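YARHG domain-containing protein (Legionella pneumophila subsp. pneumophila, PDB 4G2A) is of unknown function, a two-domain protein with DUF4424 and YARHG regions that has been proposed to bind nutrients. Local coordinates at residues A[21-26]-A[170-175]; A[159-164]-A[221-226]. All blocks are in the same frame, centred on the assembly; numbering follows the deposited sequence.

Interaction 1: residues A[21-26]-A[170-175]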
ATOM      1  N   ILE A  21      29.764  -2.630   5.177  1.00 42.40           N
ATOM      2  CA  ILE A  21      28.681  -2.492   6.144  1.00 40.12           C
ATOM      3  C   ILE A  21      27.582  -3.471   5.744  1.00 41.86           C
ATOM      4  O   ILE A  21      27.090  -3.400   4.613  1.00 39.20           O
ATOM      5  CB  ILE A  21      28.133  -1.021   6.226  1.00 41.39           C
ATOM      6  CG1 ILE A  21      29.237   0.066   6.447  1.00 41.69           C
ATOM      7  CG2 ILE A  21      26.941  -0.904   7.208  1.00 38.37           C
ATOM      8  CD1 ILE A  21      29.858   0.138   7.812  1.00 43.99           C
ATOM      9  N   LYS A  22      27.187  -4.377   6.664  1.00 38.73           N
ATOM     10  CA  LYS A  22      26.128  -5.346   6.369  1.00 36.48           C
ATOM     11  C   LYS A  22      24.857  -4.986   7.113  1.00 36.99           C
ATOM     12  O   LYS A  22      24.905  -4.470   8.227  1.00 36.08           O
ATOM     13  CB  LYS A  22      26.564  -6.808   6.622  1.00 39.60           C
ATOM     14  CG  LYS A  22      26.922  -7.194   8.044  1.00 55.66           C
ATOM     15  CD  LYS A  22      27.382  -8.658   8.107  1.00 68.18           C
ATOM     16  CE  LYS A  22      27.611  -9.126   9.528  1.00 79.64           C
ATOM     17  NZ  LYS A  22      28.192 -10.498   9.594  1.00 89.21           N
HETATM   18  N   MSE A  23      23.716  -5.200   6.455  1.00 32.21           N
HETATM   19  CA  MSE A  23      22.391  -4.960   7.018  1.00 30.55           C
HETATM   20  C   MSE A  23      21.996  -6.247   7.701  1.00 37.55           C
HETATM   21  O   MSE A  23      21.919  -7.268   7.031  1.00 39.46           O
HETATM   22  CB  MSE A  23      21.426  -4.540   5.910  1.00 31.08           C
HETATM   23  CG  MSE A  23      20.255  -3.759   6.428  1.00 36.82           C
HETATM   24 SE   MSE A  23      18.948  -3.544   5.024  0.75 42.87          SE
HETATM   25  CE  MSE A  23      19.409  -1.816   4.405  1.00 38.47           C
ATOM     26  N   VAL A  24      21.887  -6.257   9.033  1.00 35.10           N
ATOM     27  CA  VAL A  24      21.675  -7.514   9.736  1.00 36.62           C
ATOM     28  C   VAL A  24      20.211  -7.754  10.137  1.00 41.07           C
ATOM     29  O   VAL A  24      19.831  -8.908  10.322  1.00 41.26           O
ATOM     30  CB  VAL A  24      22.642  -7.697  10.932  1.00 42.44           C
ATOM     31  CG1 VAL A  24      24.070  -7.933  10.444  1.00 42.84           C
ATOM     32  CG2 VAL A  24      22.595  -6.509  11.875  1.00 42.47           C
ATOM     33  N   SER A  25      19.393  -6.699  10.237  1.00 36.74           N
ATOM     34  CA  SER A  25      17.978  -6.840  10.576  1.00 35.58           C
ATOM     35  C   SER A  25      17.197  -5.586  10.221  1.00 36.88           C
ATOM     36  O   SER A  25      17.759  -4.497  10.155  1.00 35.89           O
ATOM     37  CB  SER A  25      17.787  -7.166  12.058  1.00 40.81           C
ATOM     38  OG  SER A  25      17.820  -6.000  12.867  1.00 53.24           O
ATOM     39  N   GLU A  26      15.899  -5.761   9.963  1.00 32.59           N
ATOM     40  CA  GLU A  26      14.938  -4.693   9.661  1.00 31.18           C
ATOM     41  C   GLU A  26      13.619  -5.007  10.345  1.00 34.22           C
ATOM     42  O   GLU A  26      13.284  -6.174  10.549  1.00 34.75           O
ATOM     43  CB  GLU A  26      14.703  -4.498   8.144  1.00 31.99           C
ATOM     44  CG  GLU A  26      15.937  -4.448   7.239  1.00 35.24           C
ATOM     45  CD  GLU A  26      16.587  -5.802   7.015  1.00 43.75           C
ATOM     46  OE1 GLU A  26      15.855  -6.780   6.744  1.00 34.04           O
ATOM     47  OE2 GLU A  26      17.821  -5.904   7.197  1.00 29.44           O
ATOM     48  N   SER A 170      25.208 -11.236   0.752  1.00 54.32           N
ATOM     49  CA  SER A 170      23.984 -11.497  -0.009  1.00 53.57           C
ATOM     50  C   SER A 170      22.722 -11.064   0.760  1.00 54.04           C
ATOM     51  O   SER A 170      21.920 -10.251   0.254  1.00 53.61           O
ATOM     52  CB  SER A 170      23.893 -12.979  -0.387  1.00 59.85           C
ATOM     53  OG  SER A 170      24.304 -13.849   0.661  1.00 70.70           O
ATOM     54  N   SER A 171      22.588 -11.566   1.996  1.00 46.65           N
ATOM     55  CA  SER A 171      21.425 -11.348   2.839  1.00 43.83           C
ATOM     56  C   SER A 171      21.392  -9.967   3.532  1.00 43.38           C
ATOM     57  O   SER A 171      22.435  -9.344   3.778  1.00 42.55           O
ATOM     58  CB  SER A 171      21.292 -12.475   3.870  1.00 46.60           C
ATOM     59  OG  SER A 171      21.915 -12.246   5.125  1.00 52.66           O
ATOM     60  N   ILE A 172      20.155  -9.502   3.817  1.00 36.90           N
ATOM     61  CA  ILE A 172      19.867  -8.296   4.592  1.00 34.80           C
ATOM     62  C   ILE A 172      19.432  -8.781   6.007  1.00 38.96           C
ATOM     63  O   ILE A 172      18.748  -8.067   6.728  1.00 38.68           O
ATOM     64  CB  ILE A 172      18.861  -7.287   3.920  1.00 36.05           C
ATOM     65  CG1 ILE A 172      17.477  -7.898   3.628  1.00 35.60           C
ATOM     66  CG2 ILE A 172      19.466  -6.638   2.677  1.00 35.65           C
ATOM     67  CD1 ILE A 172      16.391  -6.903   3.097  1.00 31.16           C
ATOM     68  N   GLY A 173      19.844 -10.001   6.371  1.00 35.39           N
ATOM     69  CA  GLY A 173      19.570 -10.625   7.660  1.00 34.64           C
ATOM     70  C   GLY A 173      18.115 -10.903   7.971  1.00 36.81           C
ATOM     71  O   GLY A 173      17.371 -11.373   7.104  1.00 35.43           O
ATOM     72  N   HIS A 174      17.726 -10.655   9.241  1.00 33.28           N
ATOM     73  CA  HIS A 174      16.392 -10.867   9.787  1.00 33.26           C
ATOM     74  C   HIS A 174      15.439  -9.754   9.363  1.00 37.29           C
ATOM     75  O   HIS A 174      15.444  -8.681   9.947  1.00 37.10           O
ATOM     76  CB  HIS A 174      16.426 -10.989  11.321  1.00 34.83           C
ATOM     77  CG  HIS A 174      15.212 -11.658  11.894  1.00 38.88           C
ATOM     78  ND1 HIS A 174      15.076 -11.853  13.250  1.00 41.51           N
ATOM     79  CD2 HIS A 174      14.123 -12.177  11.270  1.00 40.59           C
ATOM     80  CE1 HIS A 174      13.916 -12.473  13.408  1.00 40.94           C
ATOM     81  NE2 HIS A 174      13.308 -12.682  12.243  1.00 40.66           N
ATOM     82  N   THR A 175      14.598 -10.037   8.362  1.00 34.35           N
ATOM     83  CA  THR A 175      13.652  -9.106   7.768  1.00 32.75           C
ATOM     84  C   THR A 175      12.253  -9.310   8.328  1.00 37.03           C
ATOM     85  O   THR A 175      11.625 -10.350   8.102  1.00 37.67           O
ATOM     86  CB  THR A 175      13.696  -9.271   6.225  1.00 35.19           C
ATOM     87  OG1 THR A 175      15.074  -9.281   5.822  1.00 35.40           O
ATOM     88  CG2 THR A 175      12.947  -8.171   5.486  1.00 24.20           C
TER
HETATM   89  O   HOH W   1      23.890  -6.827   4.079  1.00 46.89           O
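Ser-25 and Glu-26 pair in parallel with His-174 and Thr-175, where the strand 174-180 starts beside the strand 21-33 in the beta-sheet part of the fold. His-174 takes part in both backbone hydrogen bonds: its N gives a bond to Val-24 O (2.9 Å), reaching that oxygen from above the carbonyl plane, and its O accepts the straighter one from Glu-26 N (3.0 Å). Before the pairing begins, Gly-173 brings the chain in with a positive phi of 64°, and its CA lies 3.2 Å from Val-24 O in a CA-H...O contact; the absence of a side chain lets that oxygen come this close. Gly-173 N also donates to Ser-171 OG, closing an ST turn. A water bridges the two chains next to the turn, accepting from Met-23 N and donating to Ser-171 O.

The selenomethionine Met-23 and Ile-172 run side by side, SE sitting 3.9 Å from Ile-172 CB, and both touch Leu-12 of the strand 10-15. On the opposite face of the sheet from Glu-26 and Thr-175, Ser-25 OG bonds to Thr-51 and His-174 NE2 to Asp-219. The buried Glu-26 chain bends at chi2 (74°), which turns CD back toward Ile-172 and Thr-175. There Thr-175 OG1 donates to Glu-26 OE1 at 2.8 Å, nearly in line with the C-O bond, while Ile-172 CD1 packs 3.7 Å from the same OE1.

Interaction 2: residues A[159-164]-A[221-226]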
ATOM      1  N   TYR A 159       7.265  -1.503  -1.023  1.00 26.63           N
ATOM      2  CA  TYR A 159       8.514  -1.251  -0.310  1.00 24.95           C
ATOM      3  C   TYR A 159       9.662  -1.867  -1.103  1.00 27.66           C
ATOM      4  O   TYR A 159       9.627  -3.069  -1.356  1.00 26.57           O
ATOM      5  CB  TYR A 159       8.454  -1.808   1.115  1.00 24.65           C
ATOM      6  CG  TYR A 159       9.492  -1.215   2.040  1.00 25.01           C
ATOM      7  CD1 TYR A 159      10.785  -1.728   2.088  1.00 25.23           C
ATOM      8  CD2 TYR A 159       9.194  -0.112   2.838  1.00 25.23           C
ATOM      9  CE1 TYR A 159      11.749  -1.173   2.918  1.00 24.33           C
ATOM     10  CE2 TYR A 159      10.150   0.439   3.689  1.00 26.50           C
ATOM     11  CZ  TYR A 159      11.423  -0.107   3.738  1.00 32.09           C
ATOM     12  OH  TYR A 159      12.376   0.419   4.576  1.00 34.88           O
ATOM     13  N   VAL A 160      10.666  -1.043  -1.509  1.00 23.37           N
ATOM     14  CA  VAL A 160      11.828  -1.506  -2.275  1.00 23.30           C
ATOM     15  C   VAL A 160      12.833  -2.203  -1.329  1.00 28.70           C
ATOM     16  O   VAL A 160      13.358  -1.588  -0.403  1.00 27.87           O
ATOM     17  CB  VAL A 160      12.492  -0.391  -3.112  1.00 25.90           C
ATOM     18  CG1 VAL A 160      13.743  -0.906  -3.827  1.00 26.08           C
ATOM     19  CG2 VAL A 160      11.498   0.207  -4.114  1.00 24.49           C
ATOM     20  N   LEU A 161      13.084  -3.500  -1.601  1.00 26.27           N
ATOM     21  CA  LEU A 161      13.948  -4.384  -0.833  1.00 26.42           C
ATOM     22  C   LEU A 161      15.123  -4.917  -1.655  1.00 32.21           C
ATOM     23  O   LEU A 161      16.121  -5.304  -1.054  1.00 33.47           O
ATOM     24  CB  LEU A 161      13.117  -5.571  -0.302  1.00 26.53           C
ATOM     25  CG  LEU A 161      12.085  -5.256   0.812  1.00 30.75           C
ATOM     26  CD1 LEU A 161      11.110  -6.423   1.015  1.00 31.46           C
ATOM     27  CD2 LEU A 161      12.760  -4.909   2.120  1.00 30.67           C
ATOM     28  N   LYS A 162      15.013  -4.950  -3.007  1.00 28.32           N
ATOM     29  CA  LYS A 162      16.044  -5.483  -3.908  1.00 29.50           C
ATOM     30  C   LYS A 162      17.393  -4.730  -3.797  1.00 34.95           C
ATOM     31  O   LYS A 162      18.448  -5.295  -4.093  1.00 33.77           O
ATOM     32  CB  LYS A 162      15.567  -5.456  -5.373  1.00 30.69           C
ATOM     33  CG  LYS A 162      14.513  -6.511  -5.710  1.00 35.95           C
ATOM     34  CD  LYS A 162      14.351  -6.676  -7.227  1.00 40.84           C
ATOM     35  CE  LYS A 162      12.999  -7.233  -7.628  1.00 52.34           C
ATOM     36  NZ  LYS A 162      12.831  -7.329  -9.115  1.00 63.26           N
ATOM     37  N   THR A 163      17.327  -3.453  -3.395  1.00 32.56           N
ATOM     38  CA  THR A 163      18.446  -2.536  -3.234  1.00 32.72           C
ATOM     39  C   THR A 163      19.312  -2.952  -2.063  1.00 39.11           C
ATOM     40  O   THR A 163      20.463  -2.533  -1.988  1.00 39.84           O
ATOM     41  CB  THR A 163      17.943  -1.102  -3.091  1.00 36.25           C
ATOM     42  OG1 THR A 163      16.936  -1.048  -2.072  1.00 26.53           O
ATOM     43  CG2 THR A 163      17.409  -0.539  -4.403  1.00 33.09           C
ATOM     44  N   GLY A 164      18.790  -3.836  -1.208  1.00 36.69           N
ATOM     45  CA  GLY A 164      19.544  -4.419  -0.103  1.00 37.15           C
ATOM     46  C   GLY A 164      20.827  -5.104  -0.552  1.00 41.66           C
ATOM     47  O   GLY A 164      21.756  -5.264   0.243  1.00 42.69           O
ATOM     48  N   ARG A 221      14.536 -14.825   7.759  1.00 38.96           N
ATOM     49  CA  ARG A 221      15.883 -14.905   8.321  1.00 39.74           C
ATOM     50  C   ARG A 221      16.823 -15.221   7.187  1.00 46.02           C
ATOM     51  O   ARG A 221      16.411 -15.917   6.265  1.00 47.05           O
ATOM     52  CB  ARG A 221      15.961 -15.951   9.455  1.00 40.47           C
ATOM     53  CG  ARG A 221      14.884 -15.776  10.547  1.00 44.06           C
ATOM     54  CD  ARG A 221      15.210 -16.531  11.821  1.00 52.96           C
ATOM     55  NE  ARG A 221      16.183 -15.820  12.653  1.00 57.60           N
ATOM     56  CZ  ARG A 221      15.956 -15.411  13.899  1.00 70.45           C
ATOM     57  NH1 ARG A 221      14.784 -15.643  14.481  1.00 51.42           N
ATOM     58  NH2 ARG A 221      16.906 -14.775  14.578  1.00 58.98           N
ATOM     59  N   HIS A 222      18.047 -14.627   7.191  1.00 42.94           N
ATOM     60  CA  HIS A 222      19.054 -14.731   6.131  1.00 43.89           C
ATOM     61  C   HIS A 222      18.480 -14.356   4.784  1.00 45.27           C
ATOM     62  O   HIS A 222      18.881 -14.923   3.759  1.00 45.34           O
ATOM     63  CB  HIS A 222      19.666 -16.135   6.068  1.00 47.61           C
ATOM     64  CG  HIS A 222      20.754 -16.306   7.053  1.00 53.29           C
ATOM     65  ND1 HIS A 222      21.987 -15.716   6.860  1.00 55.96           N
ATOM     66  CD2 HIS A 222      20.742 -16.939   8.253  1.00 56.85           C
ATOM     67  CE1 HIS A 222      22.704 -16.042   7.926  1.00 57.13           C
ATOM     68  NE2 HIS A 222      21.993 -16.776   8.794  1.00 57.90           N
ATOM     69  N   PHE A 223      17.570 -13.367   4.782  1.00 39.98           N
ATOM     70  CA  PHE A 223      16.835 -12.949   3.604  1.00 38.58           C
ATOM     71  C   PHE A 223      17.720 -12.368   2.508  1.00 43.98           C
ATOM     72  O   PHE A 223      18.321 -11.315   2.691  1.00 42.70           O
ATOM     73  CB  PHE A 223      15.730 -11.946   3.980  1.00 38.19           C
ATOM     74  CG  PHE A 223      14.810 -11.510   2.851  1.00 38.10           C
ATOM     75  CD1 PHE A 223      14.186 -12.445   2.035  1.00 41.51           C
ATOM     76  CD2 PHE A 223      14.507 -10.167   2.660  1.00 38.51           C
ATOM     77  CE1 PHE A 223      13.310 -12.043   1.026  1.00 41.68           C
ATOM     78  CE2 PHE A 223      13.630  -9.767   1.655  1.00 40.30           C
ATOM     79  CZ  PHE A 223      13.038 -10.708   0.844  1.00 39.26           C
ATOM     80  N   GLN A 224      17.789 -13.084   1.373  1.00 44.10           N
ATOM     81  CA  GLN A 224      18.447 -12.666   0.142  1.00 46.33           C
ATOM     82  C   GLN A 224      17.376 -11.879  -0.613  1.00 53.52           C
ATOM     83  O   GLN A 224      16.425 -12.493  -1.097  1.00 54.45           O
ATOM     84  CB  GLN A 224      18.980 -13.875  -0.659  1.00 49.74           C
ATOM     85  CG  GLN A 224      20.283 -14.467  -0.110  1.00 71.45           C
ATOM     86  CD  GLN A 224      20.793 -15.658  -0.900  1.00 90.90           C
ATOM     87  OE1 GLN A 224      21.953 -15.702  -1.335  1.00 85.29           O
ATOM     88  NE2 GLN A 224      19.958 -16.675  -1.066  1.00 84.34           N
ATOM     89  N   PRO A 225      17.404 -10.524  -0.615  1.00 51.17           N
ATOM     90  CA  PRO A 225      16.297  -9.785  -1.245  1.00 50.39           C
ATOM     91  C   PRO A 225      16.320  -9.869  -2.776  1.00 55.44           C
ATOM     92  O   PRO A 225      17.053  -9.131  -3.455  1.00 56.36           O
ATOM     93  CB  PRO A 225      16.488  -8.367  -0.718  1.00 51.17           C
ATOM     94  CG  PRO A 225      17.965  -8.256  -0.486  1.00 55.91           C
ATOM     95  CD  PRO A 225      18.431  -9.608  -0.067  1.00 52.40           C
ATOM     96  N   GLN A 226      15.523 -10.819  -3.300  1.00 51.31           N
ATOM     97  CA  GLN A 226      15.344 -11.114  -4.719  1.00 51.32           C
ATOM     98  C   GLN A 226      14.058 -10.467  -5.249  1.00 52.14           C
ATOM     99  O   GLN A 226      13.876 -10.368  -6.465  1.00 51.82           O
ATOM    100  CB  GLN A 226      15.313 -12.639  -4.944  1.00 55.09           C
ATOM    101  CG  GLN A 226      15.804 -13.093  -6.331  1.00 79.84           C
ATOM    102  CD  GLN A 226      17.281 -12.839  -6.546  1.00102.90           C
ATOM    103  OE1 GLN A 226      18.143 -13.585  -6.067  1.00 96.97           O
ATOM    104  NE2 GLN A 226      17.604 -11.770  -7.263  1.00 99.11           N
TER
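Pro-225, Lys-162 and Leu-161 carry most of this contact, in which the loop between the strands 215-220 and 229-235 lies against a 3-10 turn that follows the strand 155-160. It is packing between two connections of the beta-sheet fold, made by carbon against carbon and carbon against carbonyl oxygen. Pro-225 directs its ring at the turn: CB is 3.1 Å from Leu-161 O, and CG reaches to 4.2 Å from Gly-164 CA. Leu-161 O is the oxygen that closes the turn, since it accepts from Gly-164 N at 3.0 Å, so the proline sits against a carbonyl already engaged. Gly-164, with no side chain, presents CA to the proline ring.

Outside the two segments, Asp-228 OD1 accepts from the backbone N of both Leu-161 and Lys-162, holding the start of the turn to the far end of the same loop. The Lys-162 chain, extended beyond CG, passes alongside the backbone of Gln-226, with CE 3.5 Å from Gln-226 O. Gln-226 itself is poorly ordered, which makes that part of the contact less certain. Leu-161 points at the loop and also touches Leu-12 and Leu-177. Pro-225 CA lies 3.9 Å above one face of the Phe-223 ring, offset toward the rim, while Leu-161 CD1 meets the ring's edge near its plane, 4.2 Å from CE2.

In the fold
The two contacts have centres about 8 Å apart and meet at Phe-223. Its backbone probably makes two hydrogen bonds to interaction 1, with Ile-172 N 2.8 Å from Phe-223 O and Phe-223 N 3.1 Å from Gly-173 O. Phe-223 CB also packs 3.3 Å from Thr-175 OG1. The loop 221-226 is thus placed between the chain entering the strand 174-180 and the turn at 161-164, and the segments of the two interactions alternate along the sequence. A sulfate, probably from the crystallisation liquor, lies about 3 Å, nearest atoms, from the His-174 side chain, and the side chain of Arg-221 in interaction 2 also binds a sulfate through NH1.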